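Aminotransferase class I and II (Streptococcus suis 89/1591, PDB 3OP7) probably catalyses the transfer of amino groups with pyridoxal 5'-phosphate, as a class I and II aminotransferase. Local coordinates at residues A[128-133]-A[150-155]. Sequence-based numbering, arbitrary orientation.
Sequences EVDLWQ and LIRPTT
With CG of Glu-128 anti to its backbone N (chi1 -175°) and the Arg-152 chain stretched out from CG to NE, the two side chains cross at about a right angle, bringing carboxylate and guanidinium together. Arg-152 grips end-on with two nitrogens: NH2 donates to OE2 of Glu-128 at 2.7 Å and NH1 to OE1 at 3.0 Å, both bonds fairly straight. The two oxygens lie near the guanidinium plane yet are met from above the carboxylate, whose plane is turned 75° from it. Asp-130 OD2 adds a long salt bridge to NH2 of Arg-152, 3.8 Å away, and is also hydrogen-bonded to NE2 of His-107 on strand 107-112. A water lies within hydrogen-bonding distance of Asp-130 OD2 (2.9 Å) and Leu-150 O (2.6 Å), at the end of helix 144-150, and accepts from Arg-152 NE. Beyond this polar group Leu-150 spreads its two methyls along the strand: CD2 is 4.0 Å from Asp-130 CG, and CD1 is 4.2 Å from Trp-132 CD1. The contact thus pins the loop after helix 144-150 to strand 128-135 of the large mixed sheet; two carboxylates around one guanidinium suggest that Arg-152 offsets their mutual repulsion at this surface site.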
loop_
_atom_site.group_PDB
_atom_site.type_symbol
_atom_site.label_atom_id
_atom_site.label_comp_id
_atom_site.label_asym_id
_atom_site.label_seq_id
_atom_site.Cartn_x
_atom_site.Cartn_y
_atom_site.Cartn_z
ATOM N N GLU A 128 -1.570 23.492 4.261
ATOM C CA GLU A 128 -2.570 24.449 3.855
ATOM C C GLU A 128 -2.778 24.272 2.356
ATOM O O GLU A 128 -1.860 24.525 1.580
ATOM C CB GLU A 128 -2.080 25.862 4.179
ATOM C CG GLU A 128 -3.139 26.846 3.890
ATOM C CD GLU A 128 -2.793 28.286 4.289
ATOM O OE1 GLU A 128 -1.746 28.562 4.926
ATOM O OE2 GLU A 128 -3.612 29.143 3.918
ATOM N N VAL A 129 -3.969 23.851 1.943
ATOM C CA VAL A 129 -4.217 23.437 0.565
ATOM C C VAL A 129 -5.165 24.386 -0.133
ATOM O O VAL A 129 -6.282 24.578 0.321
ATOM C CB VAL A 129 -4.814 22.019 0.501
ATOM C CG1 VAL A 129 -5.113 21.611 -0.984
ATOM C CG2 VAL A 129 -3.874 21.029 1.183
ATOM N N ASP A 130 -4.686 25.019 -1.192
ATOM C CA ASP A 130 -5.514 25.833 -2.055
ATOM C C ASP A 130 -5.940 25.024 -3.288
ATOM O O ASP A 130 -5.192 24.168 -3.782
ATOM C CB ASP A 130 -4.716 27.074 -2.495
ATOM C CG ASP A 130 -4.837 28.250 -1.529
ATOM O OD1 ASP A 130 -5.976 28.540 -1.073
ATOM O OD2 ASP A 130 -3.799 28.898 -1.234
ATOM N N LEU A 131 -7.134 25.309 -3.784
ATOM C CA LEU A 131 -7.718 24.584 -4.895
ATOM C C LEU A 131 -7.646 25.378 -6.176
ATOM O O LEU A 131 -8.102 26.529 -6.270
ATOM C CB LEU A 131 -9.146 24.203 -4.564
ATOM C CG LEU A 131 -9.302 23.350 -3.283
ATOM C CD1 LEU A 131 -10.812 23.067 -3.059
ATOM C CD2 LEU A 131 -8.515 22.059 -3.268
ATOM N N TRP A 132 -7.052 24.766 -7.174
ATOM C CA TRP A 132 -6.871 25.395 -8.469
ATOM C C TRP A 132 -7.947 24.827 -9.390
ATOM O O TRP A 132 -7.833 23.703 -9.874
ATOM C CB TRP A 132 -5.459 25.060 -8.937
ATOM C CG TRP A 132 -5.042 25.764 -10.216
ATOM C CD1 TRP A 132 -5.492 26.979 -10.696
ATOM C CD2 TRP A 132 -4.054 25.313 -11.156
ATOM N NE1 TRP A 132 -4.844 27.277 -11.856
ATOM C CE2 TRP A 132 -3.982 26.269 -12.179
ATOM C CE3 TRP A 132 -3.249 24.179 -11.249
ATOM C CZ2 TRP A 132 -3.092 26.132 -13.274
ATOM C CZ3 TRP A 132 -2.379 24.047 -12.333
ATOM C CH2 TRP A 132 -2.300 24.997 -13.308
ATOM N N GLN A 133 -8.960 25.660 -9.643
ATOM C CA GLN A 133 -10.260 25.196 -10.174
ATOM C C GLN A 133 -10.262 25.013 -11.693
ATOM O O GLN A 133 -9.939 25.929 -12.440
ATOM C CB GLN A 133 -11.400 26.181 -9.811
ATOM C CG GLN A 133 -11.650 26.349 -8.287
ATOM C CD GLN A 133 -12.419 25.214 -7.649
ATOM O OE1 GLN A 133 -12.986 24.347 -8.337
ATOM N NE2 GLN A 133 -12.413 25.185 -6.308
ATOM N N LEU A 150 -2.631 32.318 -6.669
ATOM C CA LEU A 150 -2.609 31.386 -5.533
ATOM C C LEU A 150 -1.223 31.071 -5.001
ATOM O O LEU A 150 -1.078 30.769 -3.825
ATOM C CB LEU A 150 -3.271 30.060 -5.905
ATOM C CG LEU A 150 -4.775 30.145 -6.210
ATOM C CD1 LEU A 150 -5.194 28.870 -6.956
ATOM C CD2 LEU A 150 -5.530 30.294 -4.880
ATOM N N ILE A 151 -0.220 31.107 -5.862
ATOM C CA ILE A 151 1.145 30.707 -5.475
ATOM C C ILE A 151 1.730 31.715 -4.490
ATOM O O ILE A 151 1.438 32.935 -4.547
ATOM C CB ILE A 151 2.055 30.531 -6.732
ATOM C CG1 ILE A 151 3.309 29.712 -6.374
ATOM C CG2 ILE A 151 2.355 31.865 -7.382
ATOM C CD1 ILE A 151 4.037 29.037 -7.531
ATOM N N ARG A 152 2.601 31.214 -3.638
ATOM C CA ARG A 152 3.227 31.985 -2.585
ATOM C C ARG A 152 4.714 31.760 -2.653
ATOM O O ARG A 152 5.150 30.708 -3.162
ATOM C CB ARG A 152 2.748 31.474 -1.221
ATOM C CG ARG A 152 1.247 31.596 -0.971
ATOM C CD ARG A 152 0.973 31.026 0.436
ATOM N NE ARG A 152 -0.466 30.931 0.679
ATOM C CZ ARG A 152 -0.992 30.433 1.800
ATOM N NH1 ARG A 152 -0.212 29.988 2.764
ATOM N NH2 ARG A 152 -2.301 30.323 1.918
ATOM N N PRO A 153 5.484 32.642 -1.994
ATOM C CA PRO A 153 6.927 32.519 -2.046
ATOM C C PRO A 153 7.428 31.179 -1.580
ATOM O O PRO A 153 8.459 30.718 -2.058
ATOM C CB PRO A 153 7.399 33.655 -1.146
ATOM C CG PRO A 153 6.364 34.733 -1.400
ATOM C CD PRO A 153 5.068 33.968 -1.488
ATOM N N THR A 154 6.680 30.558 -0.682
ATOM C CA THR A 154 7.092 29.290 -0.054
ATOM C C THR A 154 6.242 28.105 -0.480
ATOM O O THR A 154 6.307 27.026 0.151
ATOM C CB THR A 154 7.080 29.385 1.525
ATOM O OG1 THR A 154 5.755 29.693 1.991
ATOM C CG2 THR A 154 8.094 30.434 2.036
ATOM N N THR A 155 5.462 28.218 -1.573
ATOM C CA THR A 155 4.645 27.100 -1.978
ATOM C C THR A 155 5.536 25.880 -2.179
ATOM O O THR A 155 6.509 25.938 -2.918
ATOM C CB THR A 155 3.810 27.433 -3.230
ATOM O OG1 THR A 155 2.883 28.487 -2.924
ATOM C CG2 THR A 155 3.034 26.184 -3.819
HETATM O O HOH W 1 -2.497 31.457 -1.749
#